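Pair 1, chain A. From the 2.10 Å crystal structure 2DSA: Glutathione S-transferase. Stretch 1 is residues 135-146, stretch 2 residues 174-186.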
# COMPACT_ATOMS: atom_id res chain seq x y z
N GLN A 135 11.93 -12.28 -4.72
CA GLN A 135 12.09 -11.88 -3.33
C GLN A 135 11.13 -12.62 -2.39
O GLN A 135 11.51 -13.03 -1.29
CB GLN A 135 11.94 -10.36 -3.19
CG GLN A 135 12.18 -9.84 -1.76
CD GLN A 135 11.87 -8.37 -1.61
OE1 GLN A 135 11.56 -7.67 -2.59
NE2 GLN A 135 11.93 -7.88 -0.38
N VAL A 136 9.89 -12.82 -2.83
CA VAL A 136 8.88 -13.51 -2.01
C VAL A 136 9.14 -15.01 -1.93
O VAL A 136 8.92 -15.62 -0.88
CB VAL A 136 7.44 -13.26 -2.53
CG1 VAL A 136 6.43 -13.80 -1.54
CG2 VAL A 136 7.21 -11.78 -2.75
N ALA A 137 9.61 -15.59 -3.03
CA ALA A 137 9.97 -17.01 -3.05
C ALA A 137 11.09 -17.30 -2.06
O ALA A 137 11.05 -18.31 -1.35
CB ALA A 137 10.34 -17.44 -4.46
N ARG A 138 12.08 -16.41 -2.00
CA ARG A 138 13.16 -16.55 -1.02
C ARG A 138 12.64 -16.42 0.42
O ARG A 138 13.08 -17.14 1.32
CB ARG A 138 14.30 -15.58 -1.31
CG ARG A 138 14.98 -15.88 -2.65
CD ARG A 138 16.30 -15.13 -2.87
NE ARG A 138 16.11 -13.67 -2.93
CZ ARG A 138 15.78 -12.99 -4.03
NH1 ARG A 138 15.58 -13.62 -5.19
NH2 ARG A 138 15.64 -11.67 -3.95
N GLN A 139 11.68 -15.51 0.62
CA GLN A 139 11.06 -15.29 1.93
C GLN A 139 10.33 -16.55 2.38
O GLN A 139 10.39 -16.93 3.55
CB GLN A 139 10.11 -14.08 1.88
CG GLN A 139 9.36 -13.75 3.20
CD GLN A 139 10.24 -13.11 4.29
OE1 GLN A 139 9.90 -13.17 5.47
NE2 GLN A 139 11.35 -12.50 3.89
N LEU A 140 9.66 -17.22 1.44
CA LEU A 140 8.86 -18.40 1.75
C LEU A 140 9.61 -19.73 1.63
O LEU A 140 9.01 -20.81 1.78
CB LEU A 140 7.57 -18.39 0.91
CG LEU A 140 6.56 -17.28 1.26
CD1 LEU A 140 5.50 -17.16 0.19
CD2 LEU A 140 5.90 -17.48 2.63
N GLU A 141 10.93 -19.65 1.40
CA GLU A 141 11.79 -20.82 1.25
C GLU A 141 12.00 -21.63 2.52
O GLU A 141 11.99 -22.87 2.47
CB GLU A 141 13.16 -20.43 0.71
CG GLU A 141 13.42 -20.93 -0.70
CD GLU A 141 14.75 -20.45 -1.23
OE1 GLU A 141 14.82 -20.12 -2.44
OE2 GLU A 141 15.73 -20.38 -0.43
N HIS A 142 12.21 -20.95 3.65
CA HIS A 142 12.51 -21.66 4.89
C HIS A 142 11.45 -21.47 5.98
O HIS A 142 11.61 -21.97 7.10
CB HIS A 142 13.92 -21.31 5.41
CG HIS A 142 15.01 -21.49 4.40
ND1 HIS A 142 15.43 -22.73 3.97
CD2 HIS A 142 15.76 -20.59 3.72
CE1 HIS A 142 16.39 -22.58 3.07
NE2 HIS A 142 16.60 -21.29 2.90
N ALA A 143 10.37 -20.77 5.64
CA ALA A 143 9.24 -20.59 6.56
C ALA A 143 7.92 -20.70 5.80
O ALA A 143 7.84 -20.30 4.63
CB ALA A 143 9.36 -19.25 7.29
N PRO A 144 6.88 -21.28 6.43
CA PRO A 144 5.64 -21.52 5.68
C PRO A 144 4.85 -20.25 5.31
O PRO A 144 4.17 -20.24 4.29
CB PRO A 144 4.84 -22.43 6.62
CG PRO A 144 5.36 -22.13 7.98
CD PRO A 144 6.79 -21.76 7.82
N TYR A 145 4.94 -19.21 6.13
CA TYR A 145 4.20 -17.97 5.91
C TYR A 145 5.11 -16.75 5.98
O TYR A 145 6.27 -16.87 6.40
CB TYR A 145 3.04 -17.86 6.91
CG TYR A 145 2.18 -19.09 6.91
CD1 TYR A 145 2.22 -19.99 7.97
CD2 TYR A 145 1.35 -19.38 5.83
CE1 TYR A 145 1.45 -21.14 7.96
CE2 TYR A 145 0.58 -20.51 5.82
CZ TYR A 145 0.64 -21.39 6.88
OH TYR A 145 -0.13 -22.51 6.86
N LEU A 146 4.59 -15.61 5.53
CA LEU A 146 5.35 -14.36 5.41
C LEU A 146 5.96 -13.86 6.73
O LEU A 146 7.09 -13.34 6.76
CB LEU A 146 4.46 -13.28 4.78
CG LEU A 146 4.56 -12.85 3.30
CD1 LEU A 146 5.42 -13.74 2.41
CD2 LEU A 146 3.18 -12.56 2.67
N PRO A 174 9.63 -21.41 -11.79
CA PRO A 174 10.93 -21.01 -11.24
C PRO A 174 10.89 -20.81 -9.72
O PRO A 174 11.94 -20.76 -9.09
CB PRO A 174 11.19 -19.66 -11.92
CG PRO A 174 10.26 -19.60 -13.07
CD PRO A 174 9.07 -20.36 -12.65
N TRP A 175 9.69 -20.72 -9.15
CA TRP A 175 9.53 -20.47 -7.71
C TRP A 175 8.71 -21.55 -7.01
O TRP A 175 7.57 -21.30 -6.63
CB TRP A 175 8.90 -19.11 -7.49
CG TRP A 175 9.61 -18.01 -8.23
CD1 TRP A 175 10.84 -17.50 -7.95
CD2 TRP A 175 9.14 -17.32 -9.39
NE1 TRP A 175 11.16 -16.53 -8.86
CE2 TRP A 175 10.13 -16.39 -9.75
CE3 TRP A 175 7.96 -17.39 -10.15
CZ2 TRP A 175 10.00 -15.53 -10.84
CZ3 TRP A 175 7.83 -16.53 -11.24
CH2 TRP A 175 8.84 -15.61 -11.57
N PRO A 176 9.29 -22.75 -6.85
CA PRO A 176 8.64 -23.85 -6.15
C PRO A 176 8.14 -23.52 -4.74
O PRO A 176 7.14 -24.09 -4.31
CB PRO A 176 9.73 -24.93 -6.10
CG PRO A 176 10.98 -24.29 -6.57
CD PRO A 176 10.62 -23.14 -7.37
N SER A 177 8.81 -22.62 -4.02
CA SER A 177 8.33 -22.20 -2.68
C SER A 177 6.98 -21.44 -2.71
O SER A 177 6.22 -21.48 -1.73
CB SER A 177 9.41 -21.42 -1.92
OG SER A 177 9.57 -20.13 -2.48
N LEU A 178 6.70 -20.78 -3.83
CA LEU A 178 5.42 -20.08 -4.04
C LEU A 178 4.27 -21.03 -4.35
O LEU A 178 3.15 -20.83 -3.88
CB LEU A 178 5.54 -19.01 -5.14
CG LEU A 178 6.53 -17.85 -4.89
CD1 LEU A 178 6.50 -16.87 -6.04
CD2 LEU A 178 6.23 -17.14 -3.57
N GLN A 179 4.55 -22.05 -5.16
CA GLN A 179 3.59 -23.14 -5.42
C GLN A 179 3.31 -23.94 -4.16
O GLN A 179 2.18 -24.34 -3.91
CB GLN A 179 4.12 -24.06 -6.52
CG GLN A 179 4.21 -23.40 -7.87
CD GLN A 179 5.02 -24.21 -8.85
OE1 GLN A 179 6.03 -24.82 -8.50
NE2 GLN A 179 4.59 -24.20 -10.11
N ALA A 180 4.35 -24.18 -3.37
CA ALA A 180 4.21 -24.84 -2.07
C ALA A 180 3.32 -24.01 -1.15
O ALA A 180 2.47 -24.55 -0.44
CB ALA A 180 5.57 -25.05 -1.44
N PHE A 181 3.52 -22.69 -1.17
CA PHE A 181 2.71 -21.75 -0.40
C PHE A 181 1.24 -21.77 -0.84
O PHE A 181 0.35 -21.77 -0.01
CB PHE A 181 3.31 -20.34 -0.49
CG PHE A 181 2.41 -19.24 0.03
CD1 PHE A 181 2.44 -18.88 1.37
CD2 PHE A 181 1.56 -18.55 -0.84
CE1 PHE A 181 1.62 -17.86 1.84
CE2 PHE A 181 0.74 -17.53 -0.38
CZ PHE A 181 0.77 -17.19 0.96
N GLN A 182 1.01 -21.81 -2.16
CA GLN A 182 -0.35 -21.89 -2.71
C GLN A 182 -1.12 -23.09 -2.20
O GLN A 182 -2.30 -22.98 -1.87
CB GLN A 182 -0.31 -21.93 -4.22
CG GLN A 182 0.01 -20.60 -4.84
CD GLN A 182 0.04 -20.66 -6.35
OE1 GLN A 182 -0.66 -19.90 -7.02
NE2 GLN A 182 0.84 -21.57 -6.89
N GLY A 183 -0.45 -24.24 -2.14
CA GLY A 183 -1.07 -25.47 -1.66
C GLY A 183 -1.31 -25.48 -0.16
O GLY A 183 -2.27 -26.08 0.32
N ARG A 184 -0.43 -24.80 0.57
CA ARG A 184 -0.52 -24.65 2.01
C ARG A 184 -1.73 -23.80 2.40
O ARG A 184 -2.47 -24.16 3.33
CB ARG A 184 0.77 -23.99 2.50
CG ARG A 184 1.07 -24.18 3.97
CD ARG A 184 2.57 -24.23 4.23
NE ARG A 184 3.27 -23.14 3.56
CZ ARG A 184 4.30 -23.28 2.74
NH1 ARG A 184 4.83 -24.48 2.47
NH2 ARG A 184 4.83 -22.20 2.20
N VAL A 185 -1.94 -22.70 1.69
CA VAL A 185 -3.03 -21.77 1.97
C VAL A 185 -4.34 -22.19 1.30
O VAL A 185 -5.41 -22.14 1.93
CB VAL A 185 -2.66 -20.32 1.55
CG1 VAL A 185 -3.83 -19.37 1.79
CG2 VAL A 185 -1.45 -19.84 2.32
N GLY A 186 -4.26 -22.59 0.03
CA GLY A 186 -5.41 -22.97 -0.77
C GLY A 186 -6.17 -24.16 -0.22
O GLY A 186 -7.34 -24.36 -0.58
O HOH W 1 6.89 -22.13 0.84
O HOH W 2 -2.49 -22.88 5.66

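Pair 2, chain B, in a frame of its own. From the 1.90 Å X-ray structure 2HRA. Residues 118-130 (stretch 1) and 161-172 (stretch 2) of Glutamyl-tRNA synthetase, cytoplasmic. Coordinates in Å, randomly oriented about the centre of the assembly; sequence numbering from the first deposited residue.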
# COMPACT_ATOMS: atom_id res chain seq x y z
N THR B 118 -7.84 8.96 14.15
CA THR B 118 -8.64 9.52 13.08
C THR B 118 -9.22 8.43 12.17
O THR B 118 -10.41 8.47 11.81
CB THR B 118 -7.81 10.53 12.27
OG1 THR B 118 -7.40 11.58 13.15
CG2 THR B 118 -8.65 11.13 11.14
N LEU B 119 -8.36 7.50 11.76
CA LEU B 119 -8.78 6.37 10.92
C LEU B 119 -9.76 5.43 11.66
O LEU B 119 -10.76 4.95 11.10
CB LEU B 119 -7.53 5.59 10.48
CG LEU B 119 -7.68 4.38 9.52
CD1 LEU B 119 -8.45 4.77 8.20
CD2 LEU B 119 -6.31 3.73 9.23
N ASP B 120 -9.47 5.17 12.93
CA ASP B 120 -10.38 4.35 13.77
C ASP B 120 -11.79 4.95 13.85
O ASP B 120 -12.80 4.22 13.70
CB ASP B 120 -9.78 4.17 15.15
CG ASP B 120 -10.43 3.03 15.96
OD1 ASP B 120 -10.20 1.85 15.63
OD2 ASP B 120 -11.13 3.31 16.96
N SER B 121 -11.87 6.26 14.05
CA SER B 121 -13.16 6.93 14.17
C SER B 121 -13.88 6.85 12.84
O SER B 121 -15.08 6.63 12.79
CB SER B 121 -13.02 8.41 14.62
OG SER B 121 -12.53 8.53 15.95
N GLN B 122 -13.12 7.04 11.76
CA GLN B 122 -13.65 6.92 10.41
C GLN B 122 -14.25 5.53 10.13
O GLN B 122 -15.27 5.40 9.45
CB GLN B 122 -12.53 7.23 9.41
CG GLN B 122 -13.01 7.23 7.94
CD GLN B 122 -14.01 8.34 7.60
OE1 GLN B 122 -14.13 9.33 8.30
NE2 GLN B 122 -14.72 8.17 6.48
N LEU B 123 -13.63 4.49 10.68
CA LEU B 123 -14.05 3.13 10.44
C LEU B 123 -15.10 2.63 11.44
O LEU B 123 -15.46 1.45 11.45
CB LEU B 123 -12.84 2.20 10.45
CG LEU B 123 -11.95 2.37 9.23
CD1 LEU B 123 -10.65 1.64 9.45
CD2 LEU B 123 -12.69 1.84 7.94
N ASN B 124 -15.58 3.53 12.30
CA ASN B 124 -16.52 3.10 13.32
C ASN B 124 -17.78 2.52 12.71
O ASN B 124 -18.24 1.46 13.15
CB ASN B 124 -16.84 4.22 14.30
CG ASN B 124 -17.63 3.72 15.49
OD1 ASN B 124 -17.14 2.91 16.28
ND2 ASN B 124 -18.85 4.22 15.65
N LEU B 125 -18.34 3.18 11.70
CA LEU B 125 -19.62 2.74 11.19
C LEU B 125 -19.52 2.18 9.75
O LEU B 125 -20.55 1.95 9.11
CB LEU B 125 -20.62 3.92 11.26
CG LEU B 125 -21.27 4.17 12.62
CD1 LEU B 125 -22.12 5.42 12.56
CD2 LEU B 125 -22.12 2.98 13.01
N ARG B 126 -18.30 1.88 9.32
CA ARG B 126 -17.94 1.59 7.94
C ARG B 126 -17.05 0.34 7.87
O ARG B 126 -16.18 0.18 8.72
CB ARG B 126 -17.13 2.77 7.41
CG ARG B 126 -17.92 4.03 7.23
CD ARG B 126 -17.22 5.05 6.38
NE ARG B 126 -18.02 6.27 6.26
CZ ARG B 126 -18.02 7.27 7.15
NH1 ARG B 126 -17.27 7.23 8.25
NH2 ARG B 126 -18.80 8.32 6.96
N THR B 127 -17.22 -0.51 6.85
CA THR B 127 -16.25 -1.58 6.57
C THR B 127 -14.96 -1.03 5.96
O THR B 127 -13.84 -1.39 6.37
CB THR B 127 -16.82 -2.61 5.60
OG1 THR B 127 -18.07 -3.06 6.13
CG2 THR B 127 -15.89 -3.82 5.48
N PHE B 128 -15.12 -0.14 4.99
CA PHE B 128 -14.01 0.48 4.29
C PHE B 128 -14.05 1.99 4.51
O PHE B 128 -15.07 2.52 4.89
CB PHE B 128 -14.07 0.13 2.81
CG PHE B 128 -13.97 -1.34 2.56
CD1 PHE B 128 -14.98 -2.02 1.93
CD2 PHE B 128 -12.90 -2.05 3.06
CE1 PHE B 128 -14.90 -3.38 1.75
CE2 PHE B 128 -12.82 -3.39 2.89
CZ PHE B 128 -13.83 -4.06 2.24
N ILE B 129 -12.93 2.65 4.26
CA ILE B 129 -12.74 4.05 4.67
C ILE B 129 -13.80 4.99 4.14
O ILE B 129 -14.31 5.85 4.87
CB ILE B 129 -11.31 4.55 4.34
CG1 ILE B 129 -10.32 3.91 5.34
CG2 ILE B 129 -11.27 6.09 4.41
CD1 ILE B 129 -8.81 3.97 4.95
N LEU B 130 -14.19 4.79 2.88
CA LEU B 130 -15.16 5.67 2.26
C LEU B 130 -16.56 5.08 2.25
O LEU B 130 -17.47 5.72 1.75
CB LEU B 130 -14.72 6.08 0.86
CG LEU B 130 -13.45 6.90 0.79
CD1 LEU B 130 -13.10 7.15 -0.66
CD2 LEU B 130 -13.62 8.22 1.59
N ASP B 161 -7.78 0.67 19.06
CA ASP B 161 -8.26 1.06 17.73
C ASP B 161 -8.77 -0.17 17.03
O ASP B 161 -8.13 -0.69 16.12
CB ASP B 161 -7.10 1.67 16.92
CG ASP B 161 -6.59 2.97 17.52
OD1 ASP B 161 -7.37 3.72 18.15
OD2 ASP B 161 -5.39 3.29 17.36
N VAL B 162 -9.92 -0.66 17.50
CA VAL B 162 -10.37 -1.99 17.16
C VAL B 162 -10.98 -1.96 15.78
O VAL B 162 -11.00 -2.96 15.09
CB VAL B 162 -11.36 -2.60 18.16
CG1 VAL B 162 -10.68 -2.78 19.54
CG2 VAL B 162 -12.57 -1.75 18.33
N ASN B 163 -11.43 -0.79 15.36
CA ASN B 163 -11.95 -0.65 14.01
C ASN B 163 -10.82 -0.76 13.00
O ASN B 163 -10.95 -1.46 11.99
CB ASN B 163 -12.67 0.66 13.88
CG ASN B 163 -13.78 0.80 14.89
OD1 ASN B 163 -14.55 -0.15 15.12
ND2 ASN B 163 -13.89 1.96 15.49
N VAL B 164 -9.69 -0.14 13.30
CA VAL B 164 -8.49 -0.28 12.46
C VAL B 164 -8.05 -1.74 12.45
O VAL B 164 -7.75 -2.32 11.42
CB VAL B 164 -7.32 0.63 12.98
CG1 VAL B 164 -6.02 0.32 12.20
CG2 VAL B 164 -7.71 2.12 12.83
N SER B 165 -8.02 -2.35 13.62
CA SER B 165 -7.61 -3.74 13.73
C SER B 165 -8.45 -4.65 12.83
O SER B 165 -7.92 -5.47 12.08
CB SER B 165 -7.75 -4.19 15.18
OG SER B 165 -7.21 -5.47 15.34
N ARG B 166 -9.76 -4.49 12.90
CA ARG B 166 -10.67 -5.35 12.18
C ARG B 166 -10.63 -5.08 10.68
O ARG B 166 -10.60 -6.01 9.87
CB ARG B 166 -12.07 -5.18 12.74
CG ARG B 166 -12.21 -5.80 14.13
CD ARG B 166 -13.55 -5.54 14.75
NE ARG B 166 -13.66 -6.19 16.06
CZ ARG B 166 -14.42 -5.76 17.08
NH1 ARG B 166 -15.14 -4.66 16.96
NH2 ARG B 166 -14.43 -6.43 18.22
N TRP B 167 -10.55 -3.81 10.31
CA TRP B 167 -10.35 -3.43 8.91
C TRP B 167 -9.03 -3.97 8.32
O TRP B 167 -9.00 -4.40 7.18
CB TRP B 167 -10.44 -1.91 8.79
CG TRP B 167 -9.88 -1.27 7.57
CD1 TRP B 167 -10.54 -0.98 6.42
CD2 TRP B 167 -8.55 -0.77 7.41
NE1 TRP B 167 -9.70 -0.32 5.55
CE2 TRP B 167 -8.47 -0.19 6.13
CE3 TRP B 167 -7.42 -0.71 8.24
CZ2 TRP B 167 -7.30 0.40 5.63
CZ3 TRP B 167 -6.24 -0.12 7.74
CH2 TRP B 167 -6.19 0.41 6.46
N TYR B 168 -7.94 -3.89 9.09
CA TYR B 168 -6.62 -4.36 8.66
C TYR B 168 -6.64 -5.89 8.47
O TYR B 168 -6.18 -6.41 7.44
CB TYR B 168 -5.52 -3.91 9.64
CG TYR B 168 -4.11 -4.25 9.17
CD1 TYR B 168 -3.33 -3.31 8.52
CD2 TYR B 168 -3.56 -5.52 9.37
CE1 TYR B 168 -2.06 -3.63 8.04
CE2 TYR B 168 -2.29 -5.84 8.91
CZ TYR B 168 -1.55 -4.88 8.24
OH TYR B 168 -0.29 -5.17 7.77
N THR B 169 -7.20 -6.61 9.43
CA THR B 169 -7.37 -8.06 9.32
C THR B 169 -8.27 -8.48 8.16
O THR B 169 -7.96 -9.45 7.46
CB THR B 169 -7.91 -8.59 10.63
OG1 THR B 169 -7.00 -8.20 11.66
CG2 THR B 169 -8.06 -10.12 10.62
N LEU B 170 -9.35 -7.75 7.94
CA LEU B 170 -10.22 -8.04 6.81
C LEU B 170 -9.40 -8.02 5.53
O LEU B 170 -9.32 -9.02 4.81
CB LEU B 170 -11.36 -7.01 6.71
CG LEU B 170 -12.32 -7.25 5.54
CD1 LEU B 170 -12.98 -8.65 5.60
CD2 LEU B 170 -13.34 -6.13 5.57
N LEU B 171 -8.76 -6.88 5.28
CA LEU B 171 -7.95 -6.70 4.08
C LEU B 171 -6.77 -7.68 4.00
O LEU B 171 -6.47 -8.19 2.92
CB LEU B 171 -7.48 -5.24 3.93
CG LEU B 171 -8.62 -4.28 3.56
CD1 LEU B 171 -8.18 -2.83 3.70
CD2 LEU B 171 -9.15 -4.55 2.14
N GLU B 172 -6.15 -7.99 5.13
CA GLU B 172 -5.05 -8.94 5.17
C GLU B 172 -5.46 -10.35 4.68
O GLU B 172 -4.67 -11.04 4.05
CB GLU B 172 -4.45 -9.01 6.58
CG GLU B 172 -3.21 -9.88 6.72
CD GLU B 172 -2.76 -9.97 8.17
OE1 GLU B 172 -1.59 -9.66 8.44
OE2 GLU B 172 -3.59 -10.33 9.04
O HOH W 3 -12.21 1.45 18.48
O HOH W 4 -13.99 -1.70 10.66

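The sharpest difference lies where the second helix begins against the first. In pair 1 the matched residue of the first helix is A137(A), a methyl group whose CB rests 3.5 Å from CD1 of W175(A) and 3.9 Å from CG of L178(A). In pair 2 that place belongs to D120(B), a buried carboxylate aimed at the start of the opposing helix, where the first turn leaves backbone NH groups without partners of its own. V164(B) N donates to D120(B) OD1 at 3.1 Å, and N163(B) N adds a weak bond to the same D120(B) OD1 at 2.9 Å, although the position of that oxygen is less certain. A water also bridges the pair, donating to D120(B) OD2 and accepting from V162(B) N. The residue before the helix changes too: the methyl of A137(A) meets the W175(A) indole, whereas D161(B) leaves two carboxylates near each other, with D120(B) OD2 4.0 Å from D161(B) OD1.

The frame around these differences is nearly the same. In each pair the end of a helix gives way to a loop that runs beside a second helix; the helix axes approach to 8.3 Å at 66° in pair 1 and 7.9 Å at 77° in pair 2. Fourteen central residues superpose with an RMSD of 0.5 Å.

One polar link is made in both pairs by different side chains. S177(A) and N163(B) match, and both point toward the first helix and bond to the carbonyl of the matched residue there: S177(A) OG donates to A137(A) O at 2.6 Å, N163(B) ND2 to D120(B) O at 3.1 Å. A short hydroxyl does this at close range; the longer amide can also make a weak bond from N163(B) ND2 to N124(B) OD1, 3.5 Å away.

At the hydrophobic centre the two pairs match closely in a leucine and the ring it covers. L140(A) and L123(B), each with chi1 m and chi2 t, lay CD1 over the face of an aromatic ring: L140(A) CD1 is 4.1 Å from the ring centroid of F181(A), and L123(B) CD1 is 3.9 Å from the five-membered ring centroid of W167(B). The branched end of leucine sets a methyl flat against the ring, a CH-pi contact. The larger indole of W167(B) also reaches I129(B) and L119(B), with W167(B) CZ2 3.9 Å from I129(B) CD1 and W167(B) CZ3 4.1 Å from L119(B) CD2. Beside it, V164(B) matches L178(A), whose CD2 touches V136(A) CG1 at 3.9 Å.

Farther along, R184(A) matches L170(B). The arginine turns to the loop carbonyl, with R184(A) NH2 donating to P144(A) O at 2.9 Å and R184(A) NE bonding weakly to the same P144(A) O at 3.1 Å; P144(A) CB covers one face of its guanidinium. A water further ties R184(A) NH2 to the carbonyls of L140(A) and S177(A). The leucine instead packs by apolar contact, L170(B) CD2 lying 3.4 Å from T127(B) CG2 and 3.9 Å from F128(B) CE2. The aromatic rings of Y145(A) and F128(B) nearly coincide, but the tyrosine hydroxyl reaches R184(A) O through a water.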